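Local coordinates for methyltransferase-like protein (Saccharopolyspora spinosa, PDB 4PNE) that catalyses a [4+2] cycloaddition in spinosyn biosynthesis, using a fold like that of S-adenosylmethionine-dependent methyltransferases, at residues A[168-173]-A[193-198]; A[238-243]-A[293-298]. All blocks are in the same frame, centred on the assembly; numbering follows the deposited sequence.

In the fold
From the N terminus the chain builds the parallel strands 95-99, 117-122, 144-148 and 161-167 of a class I methyltransferase-like sheet. Interaction 1 follows. The loop 168-173 leaves strand 161-167, helix 176-186 comes after it, and strand 191-200 returns beside the loop, so the contact closes a crossover next to S-adenosyl-L-homocysteine. Interaction 2 opens later and closes a longer, mostly helical loop between strands 236-242 and 290-298. The two are in series and neither encloses the other. They meet in the sheet, where strand 290-298 lies between 191-200 and 236-242. Leu193 N and Ala297 O, 2.7 Å apart, probably form a hydrogen bond there.

Interaction 1 (A[168-173]-A[193-198]). With SAH (S-adenosyl-L-homocysteine), chain C.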
loop_
_atom_site.group_PDB
_atom_site.type_symbol
_atom_site.label_atom_id
_atom_site.label_comp_id
_atom_site.label_asym_id
_atom_site.label_seq_id
_atom_site.Cartn_x
_atom_site.Cartn_y
_atom_site.Cartn_z
ATOM N N GLN A 168 -0.847 2.202 0.060
ATOM C CA GLN A 168 -0.922 2.209 -1.399
ATOM C C GLN A 168 -1.822 1.107 -1.971
ATOM O O GLN A 168 -1.484 0.422 -2.942
ATOM C CB GLN A 168 0.476 2.145 -2.020
ATOM C CG GLN A 168 1.199 3.438 -1.953
ATOM C CD GLN A 168 2.620 3.337 -2.486
ATOM O OE1 GLN A 168 3.571 3.678 -1.787
ATOM N NE2 GLN A 168 2.770 2.795 -3.682
ATOM N N SER A 169 -2.973 0.911 -1.341
ATOM C CA SER A 169 -3.943 -0.055 -1.853
ATOM C C SER A 169 -5.268 0.561 -2.324
ATOM O O SER A 169 -5.860 0.064 -3.271
ATOM C CB SER A 169 -4.211 -1.121 -0.803
ATOM O OG SER A 169 -4.758 -0.523 0.341
ATOM N N LEU A 170 -5.741 1.645 -1.702
ATOM C CA LEU A 170 -7.075 2.147 -2.036
ATOM C C LEU A 170 -7.193 2.594 -3.485
ATOM O O LEU A 170 -8.227 2.400 -4.116
ATOM C CB LEU A 170 -7.450 3.317 -1.106
ATOM C CG LEU A 170 -7.645 2.970 0.367
ATOM C CD1 LEU A 170 -7.929 4.195 1.175
ATOM C CD2 LEU A 170 -8.786 1.980 0.512
ATOM N N LEU A 171 -6.155 3.196 -4.041
ATOM C CA LEU A 171 -6.302 3.727 -5.385
ATOM C C LEU A 171 -6.265 2.639 -6.462
ATOM O O LEU A 171 -6.618 2.885 -7.603
ATOM C CB LEU A 171 -5.244 4.791 -5.655
ATOM C CG LEU A 171 -5.442 6.105 -4.898
ATOM C CD1 LEU A 171 -4.407 7.109 -5.363
ATOM C CD2 LEU A 171 -6.830 6.712 -5.116
ATOM N N GLU A 172 -5.923 1.419 -6.076
ATOM C CA GLU A 172 -5.985 0.283 -7.001
ATOM C C GLU A 172 -7.365 -0.318 -7.132
ATOM O O GLU A 172 -7.589 -1.188 -7.960
ATOM C CB GLU A 172 -5.036 -0.819 -6.551
ATOM C CG GLU A 172 -3.619 -0.391 -6.678
ATOM C CD GLU A 172 -2.634 -1.502 -6.434
ATOM O OE1 GLU A 172 -3.020 -2.596 -5.968
ATOM O OE2 GLU A 172 -1.471 -1.266 -6.743
ATOM N N MET A 173 -8.286 0.111 -6.295
ATOM C CA MET A 173 -9.579 -0.529 -6.247
ATOM C C MET A 173 -10.557 0.094 -7.218
ATOM O O MET A 173 -10.501 1.291 -7.438
ATOM C CB MET A 173 -10.100 -0.465 -4.832
ATOM C CG MET A 173 -9.075 -1.036 -3.889
ATOM S SD MET A 173 -9.696 -1.135 -2.236
ATOM C CE MET A 173 -8.249 -1.777 -1.382
ATOM N N LEU A 193 -7.282 4.253 11.214
ATOM C CA LEU A 193 -6.861 3.863 9.869
ATOM C C LEU A 193 -5.687 4.704 9.434
ATOM O O LEU A 193 -5.760 5.931 9.466
ATOM C CB LEU A 193 -7.992 4.027 8.849
ATOM C CG LEU A 193 -7.650 3.922 7.355
ATOM C CD1 LEU A 193 -7.188 2.509 6.982
ATOM C CD2 LEU A 193 -8.863 4.370 6.500
ATOM N N GLY A 194 -4.615 4.058 9.008
ATOM C CA GLY A 194 -3.497 4.760 8.418
ATOM C C GLY A 194 -3.435 4.472 6.944
ATOM O O GLY A 194 -3.404 3.306 6.565
ATOM N N VAL A 195 -3.418 5.524 6.138
ATOM C CA VAL A 195 -3.386 5.449 4.689
ATOM C C VAL A 195 -2.152 6.111 4.112
ATOM O O VAL A 195 -1.818 7.235 4.494
ATOM C CB VAL A 195 -4.622 6.142 4.072
ATOM C CG1 VAL A 195 -4.584 6.222 2.534
ATOM C CG2 VAL A 195 -5.930 5.535 4.608
ATOM N N THR A 196 -1.473 5.439 3.181
ATOM C CA THR A 196 -0.478 6.128 2.381
ATOM C C THR A 196 -0.803 5.980 0.933
ATOM O O THR A 196 -1.410 4.985 0.486
ATOM C CB THR A 196 0.948 5.675 2.663
ATOM O OG1 THR A 196 1.173 4.359 2.148
ATOM C CG2 THR A 196 1.248 5.691 4.153
ATOM N N GLU A 197 -0.410 6.993 0.169
ATOM C CA GLU A 197 -0.710 6.923 -1.229
ATOM C C GLU A 197 0.187 7.827 -2.039
ATOM O O GLU A 197 0.638 8.902 -1.571
ATOM C CB GLU A 197 -2.175 7.262 -1.460
ATOM C CG GLU A 197 -2.711 6.778 -2.763
ATOM C CD GLU A 197 -2.412 5.302 -3.033
ATOM O OE1 GLU A 197 -3.211 4.467 -2.537
ATOM O OE2 GLU A 197 -1.432 5.034 -3.756
ATOM N N VAL A 198 0.459 7.364 -3.254
ATOM C CA VAL A 198 0.989 8.193 -4.336
ATOM C C VAL A 198 -0.120 9.067 -4.890
ATOM O O VAL A 198 -1.159 8.551 -5.302
ATOM C CB VAL A 198 1.596 7.320 -5.472
ATOM C CG1 VAL A 198 2.093 8.160 -6.628
ATOM C CG2 VAL A 198 2.723 6.433 -4.925
HETATM N N SAH C . 0.530 -2.587 1.491
HETATM C CA SAH C . 1.525 -3.391 0.775
HETATM C CB SAH C . 1.228 -3.582 -0.710
HETATM C CG SAH C . 0.800 -2.384 -1.521
HETATM S SD SAH C . 0.686 -2.805 -3.267
HETATM C C SAH C . 2.885 -2.774 0.957
HETATM O O SAH C . 3.880 -3.428 0.705
HETATM O OXT SAH C . 2.977 -1.645 1.447
HETATM C "C5'" SAH C . -1.121 -2.825 -3.386
HETATM C "C4'" SAH C . -1.771 -4.015 -2.696
HETATM O "O4'" SAH C . -3.180 -3.825 -2.646
HETATM C "C3'" SAH C . -1.565 -5.340 -3.409
HETATM O "O3'" SAH C . -1.211 -6.271 -2.404
HETATM C "C2'" SAH C . -2.922 -5.637 -4.028
HETATM O "O2'" SAH C . -3.234 -7.008 -4.270
HETATM C "C1'" SAH C . -3.853 -5.006 -2.994
HETATM N N9 SAH C . -5.207 -4.758 -3.524
HETATM C C8 SAH C . -5.607 -4.149 -4.669
HETATM N N7 SAH C . -6.956 -4.193 -4.761
HETATM C C5 SAH C . -7.416 -4.847 -3.677
HETATM C C6 SAH C . -8.682 -5.199 -3.259
HETATM N N6 SAH C . -9.760 -4.875 -3.958
HETATM N N1 SAH C . -8.832 -5.852 -2.089
HETATM C C2 SAH C . -7.741 -6.196 -1.317
HETATM N N3 SAH C . -6.479 -5.896 -1.743
HETATM C C4 SAH C . -6.330 -5.203 -2.895
HETATM O O HOH W 1 0.432 3.151 -5.445
HETATM O O HOH W 2 -4.177 3.248 0.100
#
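Gln168 and Glu197 meet where strand 161-167 of this Rossmann-like methyltransferase fold ends at the cofactor pocket. Gln168 N donates to Thr196 O at 2.9 Å, from above the carbonyl plane. The Gln168 side chain passes at a slant over those of Glu197 and Val198. Its CB and CG pass Glu197 OE2, CG at 3.6 Å, and the amide lies against Val198, with NE2 3.8 Å from CG2. The chain is extended beyond CG (chi2 176°), which carries the amide out to Val198. At the tip, OE1 accepts from His62 N and is hydrogen-bonded to Tyr292 OH. NE2 is hydrogen-bonded to a malonate ion, probably from the crystallisation liquor.

Glu197 bends at chi2 (50°), which turns its buried carboxylate towards the loop, with OE1 3.4 Å from Gln168 CA. The carboxylate and the Gln168 amide planes are 66° apart. Val198 N donates to Glu197 OE2 at 3.0 Å, on the anti side and somewhat out of the carboxylate plane. One water accepts from Gln168 NE2 and donates to Glu197 OE2. Leu171 CB packs on OE1 of the same carboxylate, and Leu170 CD1 meets Val195 CG1.

On the ligand side, Ser169 CB sits 3.4 Å from O4' of S-adenosyl-L-homocysteine, and Glu172 OE1 is 3.2 Å from C5' of the ligand.

Interaction 2 (A[238-243]-A[293-298]); sequences LDWEDV and AILTAR
Trp240 lies beside Leu295 in an antiparallel strand pair, with CD1 of the indole 3.3 Å from Leu295 CD2. The indole is carried there with its CG anti to the backbone N (chi1 167°). Its NE1 approaches Ala293 CB at 3.9 Å. Trp240 and Leu295 form a non-hydrogen-bonded pair.

The flanking pairs are hydrogen-bonded. Glu241 and Ile294 exchange two nearly straight bonds, and Thr296 N donates to Asp239 O at 2.9 Å. A classic beta bulge follows. Leu238 N and Asp239 N both donate to Thr296 O, at 2.8 and 3.1 Å, from the same face of the carbonyl. Within the bulge, Leu238 CD1 touches Thr296 CG2 at 3.8 Å, while its CD2 lies over one face of the Arg298 guanidinium.

On the sheet face of Glu241 and Thr296, a water donates to Glu241 OE2 at 2.8 Å and is hydrogen-bonded to Thr296 OG1. Arg87 holds the same carboxylate oxygen in a salt bridge, and Glu236 pairs with Arg298 NE. Ile294 and Thr296 pack against helix 73-88. Trp240 and Ala293 face helix 223-233. Strand 191-200 borders 290-298 on its other edge, and 236-242 ends the sheet within this chain.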
loop_
_atom_site.group_PDB
_atom_site.type_symbol
_atom_site.label_atom_id
_atom_site.label_comp_id
_atom_site.label_asym_id
_atom_site.label_seq_id
_atom_site.Cartn_x
_atom_site.Cartn_y
_atom_site.Cartn_z
ATOM N N LEU A 238 -7.501 12.672 11.552
ATOM C CA LEU A 238 -6.622 13.023 12.653
ATOM C C LEU A 238 -5.431 13.820 12.141
ATOM O O LEU A 238 -4.995 14.793 12.783
ATOM C CB LEU A 238 -6.145 11.783 13.396
ATOM C CG LEU A 238 -7.227 10.958 14.099
ATOM C CD1 LEU A 238 -6.667 9.629 14.557
ATOM C CD2 LEU A 238 -7.861 11.729 15.251
ATOM N N ASP A 239 -4.934 13.460 10.961
ATOM C CA ASP A 239 -3.714 14.082 10.465
ATOM C C ASP A 239 -3.526 13.808 8.988
ATOM O O ASP A 239 -3.850 12.736 8.500
ATOM C CB ASP A 239 -2.521 13.541 11.255
ATOM C CG ASP A 239 -1.298 14.426 11.170
ATOM O OD1 ASP A 239 -1.455 15.654 11.008
ATOM O OD2 ASP A 239 -0.175 13.890 11.290
ATOM N N TRP A 240 -2.984 14.786 8.290
ATOM C CA TRP A 240 -2.449 14.634 6.944
ATOM C C TRP A 240 -1.046 15.207 6.965
ATOM O O TRP A 240 -0.827 16.312 7.467
ATOM C CB TRP A 240 -3.306 15.381 5.919
ATOM C CG TRP A 240 -2.757 15.598 4.481
ATOM C CD1 TRP A 240 -1.820 14.857 3.820
ATOM C CD2 TRP A 240 -3.146 16.636 3.573
ATOM N NE1 TRP A 240 -1.610 15.369 2.554
ATOM C CE2 TRP A 240 -2.412 16.465 2.383
ATOM C CE3 TRP A 240 -4.057 17.690 3.650
ATOM C CZ2 TRP A 240 -2.564 17.318 1.273
ATOM C CZ3 TRP A 240 -4.209 18.529 2.545
ATOM C CH2 TRP A 240 -3.456 18.341 1.378
ATOM N N GLU A 241 -0.092 14.463 6.430
ATOM C CA GLU A 241 1.255 14.958 6.245
ATOM C C GLU A 241 1.558 14.789 4.792
ATOM O O GLU A 241 1.440 13.680 4.267
ATOM C CB GLU A 241 2.255 14.173 7.063
ATOM C CG GLU A 241 1.887 13.947 8.519
ATOM C CD GLU A 241 2.643 12.757 9.095
ATOM O OE1 GLU A 241 3.888 12.865 9.211
ATOM O OE2 GLU A 241 2.010 11.701 9.375
ATOM N N ASP A 242 1.922 15.873 4.146
ATOM C CA ASP A 242 2.425 15.816 2.779
ATOM C C ASP A 242 3.908 15.563 2.873
ATOM O O ASP A 242 4.668 16.397 3.345
ATOM C CB ASP A 242 2.105 17.113 2.017
ATOM C CG ASP A 242 2.694 17.138 0.637
ATOM O OD1 ASP A 242 3.443 16.215 0.254
ATOM O OD2 ASP A 242 2.375 18.067 -0.104
ATOM N N VAL A 243 4.345 14.383 2.417
ATOM C CA VAL A 243 5.742 13.986 2.582
ATOM C C VAL A 243 6.393 13.797 1.192
ATOM O O VAL A 243 7.320 13.034 1.021
ATOM C CB VAL A 243 5.877 12.703 3.449
ATOM C CG1 VAL A 243 5.275 12.925 4.861
ATOM C CG2 VAL A 243 5.194 11.462 2.810
ATOM N N ALA A 293 1.316 11.150 0.337
ATOM C CA ALA A 293 0.517 11.519 1.521
ATOM C C ALA A 293 0.508 10.416 2.558
ATOM O O ALA A 293 0.429 9.235 2.203
ATOM C CB ALA A 293 -0.929 11.856 1.094
ATOM N N ILE A 294 0.667 10.791 3.827
ATOM C CA ILE A 294 0.371 9.931 4.946
ATOM C C ILE A 294 -0.840 10.504 5.668
ATOM O O ILE A 294 -0.819 11.670 6.082
ATOM C CB ILE A 294 1.559 9.802 5.937
ATOM C CG1 ILE A 294 2.831 9.363 5.203
ATOM C CG2 ILE A 294 1.210 8.833 7.058
ATOM C CD1 ILE A 294 4.079 9.414 6.118
ATOM N N LEU A 295 -1.930 9.742 5.719
ATOM C CA LEU A 295 -3.176 10.149 6.374
ATOM C C LEU A 295 -3.493 9.240 7.564
ATOM O O LEU A 295 -3.371 8.015 7.475
ATOM C CB LEU A 295 -4.334 10.101 5.372
ATOM C CG LEU A 295 -4.064 10.663 3.959
ATOM C CD1 LEU A 295 -5.261 10.458 3.029
ATOM C CD2 LEU A 295 -3.651 12.138 4.019
ATOM N N THR A 296 -3.926 9.826 8.677
ATOM C CA THR A 296 -4.429 9.086 9.831
ATOM C C THR A 296 -5.861 9.534 10.050
ATOM O O THR A 296 -6.177 10.729 10.065
ATOM C CB THR A 296 -3.571 9.321 11.083
ATOM O OG1 THR A 296 -2.188 9.142 10.743
ATOM C CG2 THR A 296 -3.958 8.362 12.208
ATOM N N ALA A 297 -6.745 8.560 10.177
ATOM C CA ALA A 297 -8.153 8.802 10.332
ATOM C C ALA A 297 -8.680 7.845 11.354
ATOM O O ALA A 297 -8.008 6.858 11.677
ATOM C CB ALA A 297 -8.868 8.623 9.033
ATOM N N ARG A 298 -9.840 8.145 11.939
ATOM C CA ARG A 298 -10.417 7.193 12.891
ATOM C C ARG A 298 -11.940 7.126 12.800
ATOM O O ARG A 298 -12.610 8.068 12.361
ATOM C CB ARG A 298 -9.995 7.526 14.300
ATOM C CG ARG A 298 -10.819 8.556 14.937
ATOM C CD ARG A 298 -10.595 8.558 16.418
ATOM N NE ARG A 298 -10.952 9.876 16.883
ATOM C CZ ARG A 298 -10.800 10.296 18.123
ATOM N NH1 ARG A 298 -10.304 9.482 19.052
ATOM N NH2 ARG A 298 -11.156 11.530 18.413
HETATM O O HOH W 3 -0.726 11.235 9.063
#